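Local coordinates for protein fimbrial subunit type 1 (Actinomyces oris, PDB 3UXF) that builds the fimbriae of this oral bacterium as their major subunit, a secreted protein bound for the cell wall, at residues Q376-C382 and Y444-T450; P195-R199 and L404-G408; N309-D313 and K352-V356; I233-T239 and T299-D305. One frame throughout, in Å; residues are numbered along the deposited sequence.

Interaction 1: residues Q376-C382 and Y444-T450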
loop_
_atom_site.group_PDB
_atom_site.type_symbol
_atom_site.label_atom_id
_atom_site.label_comp_id
_atom_site.label_asym_id
_atom_site.label_seq_id
_atom_site.Cartn_x
_atom_site.Cartn_y
_atom_site.Cartn_z
ATOM N N GLN A 376 2.816 -0.798 42.433
ATOM C CA GLN A 376 3.255 -1.487 41.203
ATOM C C GLN A 376 2.068 -1.966 40.388
ATOM O O GLN A 376 1.024 -2.366 40.936
ATOM C CB GLN A 376 4.170 -2.665 41.548
ATOM C CG GLN A 376 5.401 -2.197 42.323
ATOM C CD GLN A 376 6.455 -3.263 42.353
ATOM O OE1 GLN A 376 6.180 -4.430 42.596
ATOM N NE2 GLN A 376 7.678 -2.869 42.028
ATOM N N PHE A 377 2.240 -1.929 39.080
ATOM C CA PHE A 377 1.211 -2.341 38.154
ATOM C C PHE A 377 1.762 -3.178 37.033
ATOM O O PHE A 377 2.913 -3.008 36.628
ATOM C CB PHE A 377 0.572 -1.110 37.540
ATOM C CG PHE A 377 -0.151 -0.265 38.529
ATOM C CD1 PHE A 377 -1.523 -0.421 38.708
ATOM C CD2 PHE A 377 0.524 0.713 39.254
ATOM C CE1 PHE A 377 -2.236 0.383 39.656
ATOM C CE2 PHE A 377 -0.170 1.513 40.190
ATOM C CZ PHE A 377 -1.557 1.351 40.377
ATOM N N GLN A 378 0.914 -4.042 36.503
ATOM C CA GLN A 378 1.205 -4.716 35.245
ATOM C C GLN A 378 0.013 -4.442 34.338
ATOM O O GLN A 378 -1.021 -3.946 34.805
ATOM C CB GLN A 378 1.375 -6.216 35.438
ATOM C CG GLN A 378 2.532 -6.464 36.382
ATOM C CD GLN A 378 3.009 -7.893 36.364
ATOM O OE1 GLN A 378 2.218 -8.841 36.510
ATOM N NE2 GLN A 378 4.324 -8.069 36.183
ATOM N N VAL A 379 0.173 -4.733 33.043
ATOM C CA VAL A 379 -0.862 -4.374 32.052
ATOM C C VAL A 379 -1.240 -5.592 31.227
ATOM O O VAL A 379 -0.362 -6.388 30.843
ATOM C CB VAL A 379 -0.351 -3.287 31.073
ATOM C CG1 VAL A 379 -1.495 -2.806 30.150
ATOM C CG2 VAL A 379 0.288 -2.098 31.849
ATOM N N TYR A 380 -2.538 -5.742 30.936
ATOM C CA TYR A 380 -3.012 -6.824 30.079
ATOM C C TYR A 380 -3.914 -6.250 28.979
ATOM O O TYR A 380 -4.480 -5.166 29.138
ATOM C CB TYR A 380 -3.877 -7.806 30.895
ATOM C CG TYR A 380 -3.126 -8.537 31.992
ATOM C CD1 TYR A 380 -2.819 -7.891 33.174
ATOM C CD2 TYR A 380 -2.771 -9.883 31.850
ATOM C CE1 TYR A 380 -2.144 -8.546 34.196
ATOM C CE2 TYR A 380 -2.066 -10.550 32.867
ATOM C CZ TYR A 380 -1.768 -9.871 34.019
ATOM O OH TYR A 380 -1.104 -10.530 35.039
ATOM N N GLU A 381 -4.074 -7.016 27.900
ATOM C CA GLU A 381 -5.264 -6.828 27.076
ATOM C C GLU A 381 -6.408 -7.493 27.828
ATOM O O GLU A 381 -6.183 -8.484 28.513
ATOM C CB GLU A 381 -5.082 -7.418 25.691
ATOM C CG GLU A 381 -4.165 -6.529 24.829
ATOM C CD GLU A 381 -3.924 -7.053 23.426
ATOM O OE1 GLU A 381 -3.876 -8.274 23.205
ATOM O OE2 GLU A 381 -3.776 -6.225 22.524
ATOM N N CYS A 382 -7.612 -6.930 27.774
ATOM C CA CYS A 382 -8.707 -7.520 28.563
ATOM C C CYS A 382 -10.042 -7.201 27.946
ATOM O O CYS A 382 -10.174 -6.301 27.125
ATOM C CB CYS A 382 -8.707 -7.022 30.010
ATOM S SG CYS A 382 -8.971 -5.217 30.092
ATOM N N TYR A 444 -9.942 -3.318 25.056
ATOM C CA TYR A 444 -9.429 -2.635 26.240
ATOM C C TYR A 444 -8.045 -3.133 26.634
ATOM O O TYR A 444 -7.667 -4.278 26.350
ATOM C CB TYR A 444 -10.364 -2.849 27.422
ATOM C CG TYR A 444 -11.525 -1.903 27.462
ATOM C CD1 TYR A 444 -11.389 -0.652 28.023
ATOM C CD2 TYR A 444 -12.776 -2.292 26.991
ATOM C CE1 TYR A 444 -12.440 0.213 28.078
ATOM C CE2 TYR A 444 -13.851 -1.411 27.046
ATOM C CZ TYR A 444 -13.668 -0.177 27.612
ATOM O OH TYR A 444 -14.728 0.716 27.695
ATOM N N TYR A 445 -7.317 -2.266 27.326
ATOM C CA TYR A 445 -6.242 -2.724 28.196
ATOM C C TYR A 445 -6.751 -2.697 29.640
ATOM O O TYR A 445 -7.763 -2.056 29.921
ATOM C CB TYR A 445 -5.065 -1.751 28.094
ATOM C CG TYR A 445 -4.424 -1.772 26.737
ATOM C CD1 TYR A 445 -3.895 -2.956 26.225
ATOM C CD2 TYR A 445 -4.323 -0.621 25.969
ATOM C CE1 TYR A 445 -3.293 -2.984 24.948
ATOM C CE2 TYR A 445 -3.722 -0.625 24.689
ATOM C CZ TYR A 445 -3.202 -1.822 24.193
ATOM O OH TYR A 445 -2.638 -1.857 22.927
ATOM N N CYS A 446 -6.041 -3.360 30.554
ATOM C CA CYS A 446 -6.380 -3.351 31.981
ATOM C C CYS A 446 -5.112 -3.114 32.760
ATOM O O CYS A 446 -4.100 -3.766 32.485
ATOM C CB CYS A 446 -6.944 -4.740 32.417
ATOM S SG CYS A 446 -8.764 -4.804 32.114
ATOM N N LEU A 447 -5.157 -2.217 33.733
ATOM C CA LEU A 447 -4.100 -2.197 34.768
ATOM C C LEU A 447 -4.440 -3.225 35.816
ATOM O O LEU A 447 -5.594 -3.373 36.179
ATOM C CB LEU A 447 -4.057 -0.840 35.444
ATOM C CG LEU A 447 -3.710 0.348 34.567
ATOM C CD1 LEU A 447 -3.852 1.612 35.371
ATOM C CD2 LEU A 447 -2.307 0.190 33.994
ATOM N N VAL A 448 -3.443 -3.958 36.303
ATOM C CA VAL A 448 -3.634 -4.742 37.519
ATOM C C VAL A 448 -2.663 -4.192 38.537
ATOM O O VAL A 448 -1.458 -4.139 38.310
ATOM C CB VAL A 448 -3.359 -6.231 37.268
ATOM C CG1 VAL A 448 -3.320 -7.006 38.593
ATOM C CG2 VAL A 448 -4.435 -6.810 36.311
ATOM N N GLU A 449 -3.198 -3.755 39.674
ATOM C CA GLU A 449 -2.342 -3.307 40.764
ATOM C C GLU A 449 -1.731 -4.522 41.472
ATOM O O GLU A 449 -2.412 -5.268 42.148
ATOM C CB GLU A 449 -3.123 -2.417 41.720
ATOM C CG GLU A 449 -2.246 -1.743 42.767
ATOM C CD GLU A 449 -2.961 -0.641 43.544
ATOM O OE1 GLU A 449 -3.969 -0.083 43.049
ATOM O OE2 GLU A 449 -2.494 -0.291 44.686
ATOM N N THR A 450 -0.437 -4.717 41.246
ATOM C CA THR A 450 0.255 -5.883 41.802
ATOM C C THR A 450 0.935 -5.628 43.131
ATOM O O THR A 450 1.317 -6.610 43.773
ATOM C CB THR A 450 1.282 -6.489 40.795
ATOM O OG1 THR A 450 2.189 -5.467 40.403
ATOM C CG2 THR A 450 0.568 -6.991 39.547
HETATM O O HOH W 1 4.469 -6.296 41.348
HETATM O O HOH W 2 -4.439 -3.705 21.805
#
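Gln376 opens an antiparallel strand pair by offering its carbonyl O to Thr450 N, 2.8 Å away and well above the carbonyl plane, while a water joins Gln376 OE1 to Thr450 OG1; NE2 of the same amide bonds to Thr413 OG1. Phe377 leaves the other side of the strand: with CG beside its backbone N (chi1 -65°), its ring slants across the chain of Glu449, CE1 lying 3.6 Å from Glu449 CB. Gln378 then exchanges two backbone bonds with Val448, the one from Val448 N to Gln378 O being almost straight at 174°, and its CG rests on Thr450 CG2. Val379 lies alongside Leu447, pointing the same way, CG2 against CD2 at 4.1 Å. Tyr380 repeats the two-bond pattern with Cys446, and its ring meets the next residue on that face at a slant, CE1 reaching Val448 CG2 at 3.6 Å. Glu381 runs beside the Tyr445 ring, its carboxylate only 19° from parallel with it; a water donates to both Glu381 OE2 and Tyr445 OH, and that hydroxyl also bonds to Arg426 O. Cys382 closes the pair covalently, SG to SG of Cys446 (2.1 Å). This disulfide links residues two places out of register, a covalent staple on the face that carries Tyr380 and Val448. Both strands belong to the prealbumin-like domain. Phe377 and Leu447 pack into a sandwich interior with Leu358 of strand 344-362 and Val482 of strand 478-484; Glu449 lies beside them, OE1 held by Gln459. Tyr380, Cys446 and Val448 are covered by Leu391 of strand 388-391.

Interaction 2: residues P195-R199 and L404-G408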
loop_
_atom_site.group_PDB
_atom_site.type_symbol
_atom_site.label_atom_id
_atom_site.label_comp_id
_atom_site.label_asym_id
_atom_site.label_seq_id
_atom_site.Cartn_x
_atom_site.Cartn_y
_atom_site.Cartn_z
ATOM N N PRO A 195 0.898 -5.086 20.939
ATOM C CA PRO A 195 0.304 -4.012 21.737
ATOM C C PRO A 195 1.385 -3.224 22.498
ATOM O O PRO A 195 1.304 -2.008 22.598
ATOM C CB PRO A 195 -0.620 -4.766 22.707
ATOM C CG PRO A 195 -0.053 -6.197 22.775
ATOM C CD PRO A 195 0.465 -6.430 21.364
ATOM N N GLY A 196 2.397 -3.920 23.018
ATOM C CA GLY A 196 3.480 -3.233 23.711
ATOM C C GLY A 196 4.555 -2.804 22.730
ATOM O O GLY A 196 4.970 -3.598 21.877
ATOM N N SER A 197 5.074 -1.595 22.889
ATOM C CA SER A 197 6.102 -1.119 21.979
ATOM C C SER A 197 7.343 -1.976 22.099
ATOM O O SER A 197 7.713 -2.435 23.183
ATOM C CB SER A 197 6.442 0.362 22.232
ATOM O OG SER A 197 6.890 0.567 23.580
ATOM N N GLY A 198 7.978 -2.149 20.948
ATOM C CA GLY A 198 9.188 -2.941 20.885
ATOM C C GLY A 198 8.969 -4.374 20.457
ATOM O O GLY A 198 9.926 -5.091 20.173
ATOM N N ARG A 199 7.718 -4.829 20.441
ATOM C CA ARG A 199 7.417 -6.158 19.936
ATOM C C ARG A 199 7.439 -6.152 18.400
ATOM O O ARG A 199 7.259 -5.117 17.748
ATOM C CB ARG A 199 6.025 -6.589 20.421
ATOM C CG ARG A 199 5.847 -6.511 21.954
ATOM C CD ARG A 199 6.932 -7.266 22.684
ATOM N NE ARG A 199 6.624 -8.705 22.700
ATOM C CZ ARG A 199 7.369 -9.629 23.309
ATOM N NH1 ARG A 199 8.471 -9.277 23.959
ATOM N NH2 ARG A 199 7.015 -10.909 23.263
ATOM N N LEU A 404 1.474 -8.094 29.589
ATOM C CA LEU A 404 2.181 -7.594 28.422
ATOM C C LEU A 404 3.596 -7.139 28.725
ATOM O O LEU A 404 3.892 -6.563 29.791
ATOM C CB LEU A 404 1.423 -6.398 27.842
ATOM C CG LEU A 404 0.016 -6.647 27.344
ATOM C CD1 LEU A 404 -0.549 -5.297 26.964
ATOM C CD2 LEU A 404 0.026 -7.596 26.129
ATOM N N THR A 405 4.478 -7.347 27.742
ATOM C CA THR A 405 5.792 -6.745 27.797
ATOM C C THR A 405 5.722 -5.479 26.962
ATOM O O THR A 405 5.363 -5.531 25.779
ATOM C CB THR A 405 6.848 -7.703 27.185
ATOM O OG1 THR A 405 6.938 -8.886 28.002
ATOM C CG2 THR A 405 8.234 -7.039 27.114
ATOM N N ILE A 406 5.998 -4.344 27.596
ATOM C CA ILE A 406 5.819 -3.021 26.992
ATOM C C ILE A 406 7.171 -2.331 27.144
ATOM O O ILE A 406 7.641 -2.087 28.262
ATOM C CB ILE A 406 4.766 -2.241 27.793
ATOM C CG1 ILE A 406 3.431 -2.999 27.794
ATOM C CG2 ILE A 406 4.631 -0.854 27.217
ATOM C CD1 ILE A 406 2.418 -2.465 28.855
ATOM N N GLY A 407 7.805 -2.025 26.024
ATOM C CA GLY A 407 9.128 -1.410 26.069
ATOM C C GLY A 407 10.132 -2.290 26.796
ATOM O O GLY A 407 11.047 -1.778 27.451
ATOM N N GLY A 408 9.956 -3.600 26.694
ATOM C CA GLY A 408 10.806 -4.559 27.394
ATOM C C GLY A 408 10.548 -4.721 28.884
ATOM O O GLY A 408 11.310 -5.423 29.546
HETATM O O HOH W 3 3.115 -6.388 24.132
HETATM O O HOH W 4 8.523 -4.744 24.445
#
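Pro195 and Leu404 meet at the close-packed end of this junction between two loops, CG of the proline ring lying 3.6 Å from Leu404 CD2. Tyr445 touches both side chains. Next along, the backbones themselves come together: Gly196 CA stands 4.0 Å from Ile406 CA and 3.6 Å from Thr405 O, an approach possible because glycine carries no side chain on the side that faces Thr405. Ser197 O receives Gly407 N at 2.9 Å, the one direct hydrogen bond between the loops, bent to 144° at the hydrogen. The serine hydroxyl is turned elsewhere, OG bonding to Tyr424 N of strand 419-426. Toward solvent the fit is looser. Arg199 folds back through bends at chi2 and chi3 (-53° and -81°), which lay its guanidinium with one face over Thr405 CB; NH1 is 3.9 Å from that carbon, a van der Waals contact without a charged partner across these loops. Two waters also bridge the backbones: one accepts from Gly196 N and donates to Thr405 O (2.9 Å), another donates to Ser197 O and accepts from Gly408 N. Gly196 to Arg199 forms a type II beta turn, with Gly198 at its third position. The chemistry is thus mainly backbone recognition, one direct bond and two water bridges between main chains beside a small apolar contact, which fixes the 195-199 loop against the prealbumin-like domain through the shape of its main chain more than through matched charges.

Interaction 3: residues N309-D313 and K352-V356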
loop_
_atom_site.group_PDB
_atom_site.type_symbol
_atom_site.label_atom_id
_atom_site.label_comp_id
_atom_site.label_asym_id
_atom_site.label_seq_id
_atom_site.Cartn_x
_atom_site.Cartn_y
_atom_site.Cartn_z
ATOM N N ASN A 309 11.646 4.382 20.997
ATOM C CA ASN A 309 10.676 5.431 21.204
ATOM C C ASN A 309 9.694 5.411 20.056
ATOM O O ASN A 309 9.893 6.065 19.045
ATOM C CB ASN A 309 11.362 6.772 21.305
ATOM C CG ASN A 309 10.383 7.897 21.532
ATOM O OD1 ASN A 309 9.168 7.710 21.478
ATOM N ND2 ASN A 309 10.911 9.084 21.773
ATOM N N LEU A 310 8.633 4.633 20.221
ATOM C CA LEU A 310 7.603 4.510 19.196
ATOM C C LEU A 310 6.416 5.435 19.403
ATOM O O LEU A 310 5.396 5.297 18.704
ATOM C CB LEU A 310 7.090 3.048 19.124
ATOM C CG LEU A 310 7.856 2.046 18.253
ATOM C CD1 LEU A 310 7.236 0.636 18.313
ATOM C CD2 LEU A 310 7.958 2.442 16.805
ATOM N N GLU A 311 6.507 6.396 20.332
ATOM C CA GLU A 311 5.388 7.299 20.557
ATOM C C GLU A 311 4.943 7.975 19.272
ATOM O O GLU A 311 5.757 8.534 18.550
ATOM C CB GLU A 311 5.735 8.359 21.622
ATOM C CG GLU A 311 4.480 9.039 22.175
ATOM C CD GLU A 311 4.765 10.058 23.286
ATOM O OE1 GLU A 311 5.945 10.366 23.575
ATOM O OE2 GLU A 311 3.779 10.585 23.829
ATOM N N GLY A 312 3.647 7.963 19.005
ATOM C CA GLY A 312 3.145 8.581 17.784
ATOM C C GLY A 312 2.987 7.611 16.631
ATOM O O GLY A 312 2.631 6.464 16.848
ATOM N N ASP A 313 3.230 8.090 15.400
ATOM C CA ASP A 313 3.024 7.288 14.184
ATOM C C ASP A 313 4.305 6.606 13.769
ATOM O O ASP A 313 5.387 7.222 13.792
ATOM C CB ASP A 313 2.655 8.186 13.011
ATOM C CG ASP A 313 1.237 8.703 13.075
ATOM O OD1 ASP A 313 0.407 8.102 13.755
ATOM O OD2 ASP A 313 0.950 9.754 12.426
ATOM N N LYS A 352 0.202 3.153 15.544
ATOM C CA LYS A 352 0.098 4.308 16.456
ATOM C C LYS A 352 0.240 3.853 17.907
ATOM O O LYS A 352 -0.561 3.066 18.394
ATOM C CB LYS A 352 -1.232 5.042 16.228
ATOM C CG LYS A 352 -1.388 5.559 14.821
ATOM C CD LYS A 352 -2.784 6.180 14.659
ATOM C CE LYS A 352 -2.978 6.683 13.232
ATOM N NZ LYS A 352 -2.376 8.044 13.041
ATOM N N TYR A 353 1.262 4.365 18.589
ATOM C CA TYR A 353 1.584 3.986 19.967
ATOM C C TYR A 353 1.503 5.207 20.858
ATOM O O TYR A 353 1.985 6.291 20.498
ATOM C CB TYR A 353 3.021 3.394 20.045
ATOM C CG TYR A 353 3.147 1.982 19.537
ATOM C CD1 TYR A 353 3.392 1.718 18.188
ATOM C CD2 TYR A 353 2.970 0.901 20.393
ATOM C CE1 TYR A 353 3.472 0.411 17.707
ATOM C CE2 TYR A 353 3.058 -0.401 19.936
ATOM C CZ TYR A 353 3.308 -0.646 18.599
ATOM O OH TYR A 353 3.422 -1.929 18.121
ATOM N N GLY A 354 0.885 5.032 22.025
ATOM C CA GLY A 354 0.716 6.149 22.947
ATOM C C GLY A 354 1.378 5.950 24.301
ATOM O O GLY A 354 1.567 4.839 24.787
ATOM N N LYS A 355 1.741 7.062 24.918
ATOM C CA LYS A 355 2.222 7.075 26.302
ATOM C C LYS A 355 1.049 7.054 27.249
ATOM O O LYS A 355 0.045 7.709 26.977
ATOM C CB LYS A 355 2.996 8.382 26.505
ATOM C CG LYS A 355 3.382 8.628 27.972
ATOM C CD LYS A 355 4.175 9.958 28.184
ATOM C CE LYS A 355 5.314 10.112 27.181
ATOM N NZ LYS A 355 6.487 9.288 27.566
ATOM N N VAL A 356 1.151 6.306 28.350
ATOM C CA VAL A 356 0.169 6.384 29.416
ATOM C C VAL A 356 0.865 6.980 30.622
ATOM O O VAL A 356 1.954 6.539 30.984
ATOM C CB VAL A 356 -0.352 4.981 29.787
ATOM C CG1 VAL A 356 -1.238 5.049 30.999
ATOM C CG2 VAL A 356 -1.103 4.377 28.564
HETATM O O HOH W 5 1.337 9.493 23.372
#
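Tyr353 and Gly312 form a hydrogen-bonded pair between antiparallel beta strands, Gly312 N to Tyr353 O at 2.8 Å and Tyr353 N to Gly312 O at 3.1 Å, where strand 312-321 starts beside the long strand 344-362. An Asx turn at Asn309 leads into it. From the backbone, Tyr353 CB sits 3.3 Å from Leu310 O. CG and CD1 then pass Leu310 CB, the two side chains running side by side. Farther out, Leu310 CD1 lies over one ring face in a CH-pi contact, offset toward the rim and 3.8 Å from CE1. The hydroxyl at the tip goes beyond this pair to bond with Ala194 O. On the other face of the sheet, Lys352 runs alongside Asp313, extended until a bend at chi4 (-83°) turns NZ back to the carboxylate; Glu473 is a second anionic partner for this amine. Glu311 crosses Lys355 obliquely with the charged ends beyond salt-bridge distance; the lysine amine pairs with Glu421 and Asn423. A water links Glu311 OE2 to Lys355 N. The salt bridge of Lys352 NZ reaches the syn side of Asp313 OD1, 2.9 Å away and 27° out of the carboxylate plane.

Interaction 4: residues I233-T239 and T299-D305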
loop_
_atom_site.group_PDB
_atom_site.type_symbol
_atom_site.label_atom_id
_atom_site.label_comp_id
_atom_site.label_asym_id
_atom_site.label_seq_id
_atom_site.Cartn_x
_atom_site.Cartn_y
_atom_site.Cartn_z
ATOM N N ILE A 233 13.563 0.826 12.846
ATOM C CA ILE A 233 13.554 -0.591 12.512
ATOM C C ILE A 233 14.993 -1.079 12.318
ATOM O O ILE A 233 15.815 -0.356 11.765
ATOM C CB ILE A 233 12.745 -0.784 11.208
ATOM C CG1 ILE A 233 11.288 -0.441 11.533
ATOM C CG2 ILE A 233 12.878 -2.212 10.699
ATOM C CD1 ILE A 233 10.377 -0.264 10.272
ATOM N N LYS A 234 15.273 -2.290 12.778
ATOM C CA LYS A 234 16.590 -2.902 12.579
ATOM C C LYS A 234 16.691 -3.381 11.129
ATOM O O LYS A 234 16.184 -4.441 10.767
ATOM C CB LYS A 234 16.805 -4.058 13.559
ATOM C CG LYS A 234 16.878 -3.643 15.013
ATOM C CD LYS A 234 17.274 -4.856 15.858
ATOM C CE LYS A 234 17.304 -4.497 17.342
ATOM N NZ LYS A 234 18.380 -3.517 17.588
ATOM N N LYS A 235 17.366 -2.612 10.287
ATOM C CA LYS A 235 17.373 -2.998 8.875
ATOM C C LYS A 235 18.176 -4.250 8.574
ATOM O O LYS A 235 17.972 -4.906 7.556
ATOM C CB LYS A 235 17.822 -1.828 8.015
ATOM C CG LYS A 235 19.331 -1.600 8.037
ATOM C CD LYS A 235 19.659 -0.422 7.164
ATOM C CE LYS A 235 21.083 -0.428 6.616
ATOM N NZ LYS A 235 22.043 -0.091 7.703
ATOM N N GLU A 236 19.047 -4.639 9.511
ATOM C CA GLU A 236 19.853 -5.846 9.370
ATOM C C GLU A 236 19.121 -7.109 9.819
ATOM O O GLU A 236 19.662 -8.194 9.778
ATOM C CB GLU A 236 21.181 -5.699 10.156
ATOM C CG GLU A 236 21.086 -5.921 11.693
ATOM C CD GLU A 236 20.462 -4.774 12.467
ATOM O OE1 GLU A 236 20.186 -3.715 11.873
ATOM O OE2 GLU A 236 20.350 -4.943 13.702
ATOM N N ALA A 237 17.853 -6.991 10.236
ATOM C CA ALA A 237 17.150 -8.157 10.758
ATOM C C ALA A 237 15.720 -8.219 10.284
ATOM O O ALA A 237 14.789 -8.314 11.092
ATOM C CB ALA A 237 17.186 -8.178 12.295
ATOM N N LEU A 238 15.561 -8.208 8.968
ATOM C CA LEU A 238 14.220 -8.185 8.360
ATOM C C LEU A 238 13.667 -9.579 8.039
ATOM O O LEU A 238 12.469 -9.713 7.704
ATOM C CB LEU A 238 14.293 -7.332 7.085
ATOM C CG LEU A 238 14.481 -5.831 7.313
ATOM C CD1 LEU A 238 14.882 -5.177 5.959
ATOM C CD2 LEU A 238 13.262 -5.153 7.954
ATOM N N THR A 239 14.513 -10.615 8.097
ATOM C CA THR A 239 14.166 -11.998 7.711
ATOM C C THR A 239 13.066 -12.109 6.651
ATOM O O THR A 239 12.015 -12.677 6.919
ATOM C CB THR A 239 13.807 -12.895 8.909
ATOM O OG1 THR A 239 12.784 -12.293 9.711
ATOM C CG2 THR A 239 15.042 -13.081 9.788
ATOM N N THR A 299 7.269 -10.266 2.605
ATOM C CA THR A 299 6.993 -10.108 4.043
ATOM C C THR A 299 8.292 -9.640 4.669
ATOM O O THR A 299 9.339 -10.278 4.425
ATOM C CB THR A 299 6.559 -11.440 4.673
ATOM O OG1 THR A 299 5.369 -11.905 4.025
ATOM C CG2 THR A 299 6.279 -11.248 6.170
ATOM N N LEU A 300 8.221 -8.523 5.401
ATOM C CA LEU A 300 9.369 -7.995 6.151
ATOM C C LEU A 300 9.026 -8.099 7.608
ATOM O O LEU A 300 7.925 -7.704 8.024
ATOM C CB LEU A 300 9.670 -6.551 5.752
ATOM C CG LEU A 300 10.070 -6.347 4.277
ATOM C CD1 LEU A 300 10.354 -4.836 4.018
ATOM C CD2 LEU A 300 11.259 -7.242 3.901
ATOM N N ASN A 301 9.958 -8.617 8.408
ATOM C CA ASN A 301 9.690 -8.793 9.832
ATOM C C ASN A 301 10.459 -7.721 10.590
ATOM O O ASN A 301 11.672 -7.863 10.829
ATOM C CB ASN A 301 10.118 -10.198 10.219
ATOM C CG ASN A 301 9.346 -11.261 9.448
ATOM O OD1 ASN A 301 8.112 -11.459 9.632
ATOM N ND2 ASN A 301 10.071 -12.001 8.614
ATOM N N ALA A 302 9.769 -6.643 10.954
ATOM C CA ALA A 302 10.409 -5.481 11.532
ATOM C C ALA A 302 10.677 -5.706 13.009
ATOM O O ALA A 302 9.797 -6.108 13.754
ATOM C CB ALA A 302 9.534 -4.261 11.349
ATOM N N LYS A 303 11.910 -5.441 13.424
ATOM C CA LYS A 303 12.312 -5.648 14.805
ATOM C C LYS A 303 12.849 -4.357 15.356
ATOM O O LYS A 303 13.361 -3.512 14.600
ATOM C CB LYS A 303 13.461 -6.648 14.816
ATOM C CG LYS A 303 13.136 -8.034 14.252
ATOM C CD LYS A 303 12.290 -8.841 15.168
ATOM C CE LYS A 303 12.302 -10.333 14.772
ATOM N NZ LYS A 303 11.506 -10.733 13.542
ATOM N N PHE A 304 12.784 -4.213 16.682
ATOM C CA PHE A 304 13.157 -2.981 17.356
ATOM C C PHE A 304 14.026 -3.290 18.571
ATOM O O PHE A 304 13.948 -4.368 19.125
ATOM C CB PHE A 304 11.898 -2.260 17.884
ATOM C CG PHE A 304 10.864 -2.002 16.796
ATOM C CD1 PHE A 304 10.960 -0.891 15.995
ATOM C CD2 PHE A 304 9.818 -2.899 16.632
ATOM C CE1 PHE A 304 10.009 -0.667 14.969
ATOM C CE2 PHE A 304 8.862 -2.674 15.620
ATOM C CZ PHE A 304 8.972 -1.567 14.805
ATOM N N ASP A 305 14.782 -2.298 19.021
ATOM C CA ASP A 305 15.273 -2.386 20.398
ATOM C C ASP A 305 14.049 -2.289 21.297
ATOM O O ASP A 305 13.130 -1.498 21.012
ATOM C CB ASP A 305 16.202 -1.222 20.703
ATOM C CG ASP A 305 17.512 -1.321 19.954
ATOM O OD1 ASP A 305 18.019 -2.464 19.792
ATOM O OD2 ASP A 305 18.029 -0.263 19.533
HETATM O O HOH W 6 13.827 -5.555 11.455
HETATM O O HOH W 7 17.637 -0.265 16.651
HETATM O O HOH W 8 13.476 -10.629 11.738
#
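Lys234 and Leu238 tie a loop to the end of strand 295-302 at the margin of a beta sandwich: Lys234 N bonds to Lys303 O at 2.9 Å, and Asn301 N to Leu238 O at 2.8 Å. Between these bonds the loop rises away in a type I beta turn, Lys234 to Ala237, and a water accepts from Lys303 N and lies within hydrogen-bonding distance of Lys234 O. Side chains extend the contact at both ends. Ile233 lies beside Phe304, pointing the same way, with CG1 3.7 Å from CE1 of the ring, while its CG2 branch touches Ala302 CB. Tyr203 of strand 201-208 packs on both Ile233 and Ala302, continuing this apolar layer. Lys234 stretches alongside residues 303-305, just past the strand, and turns at chi4 (-66°) to cross Asp305 at about a right angle, NZ forming a salt bridge to OD1 that is modelled doubtfully short. A second water sits by Lys303 NZ, donating to Ala237 O and contacting Thr239 OG1, so the ammonium reaches the loop through water, while Lys303 CG touches Ala237 O. At the far end Thr239 and Asn301 also cross steeply, and the amide gathers several loop oxygens. Asn301 ND2 donates to Thr239 OG1 at 2.9 Å, that oxygen standing 31° out of the amide plane, with weak, bent bonds to Thr239 O and Leu238 O.

Along the chain, interactions 4 and 3 come in series, both nested within the loop that interaction 2 closes, and interaction 1 follows 3, its segments alternating with those of interaction 2. Interaction 2 lies between the others, its centre about 13, 11 and 16 Å from those of interactions 1, 3 and 4. It touches all three: Leu404 N probably bonds to Val379 O, Pro195 and Ser197 pack on Tyr353, and Arg199 on Phe304. Interactions 1 and 4, about 28 Å apart between centres, do not touch. Interaction 1 lies within the C-terminal prealbumin-like domain and interaction 4 in the preceding sandwich. Strand 344-362 and the 195-199 loop therefore connect two consecutive domains of the elongated pilin.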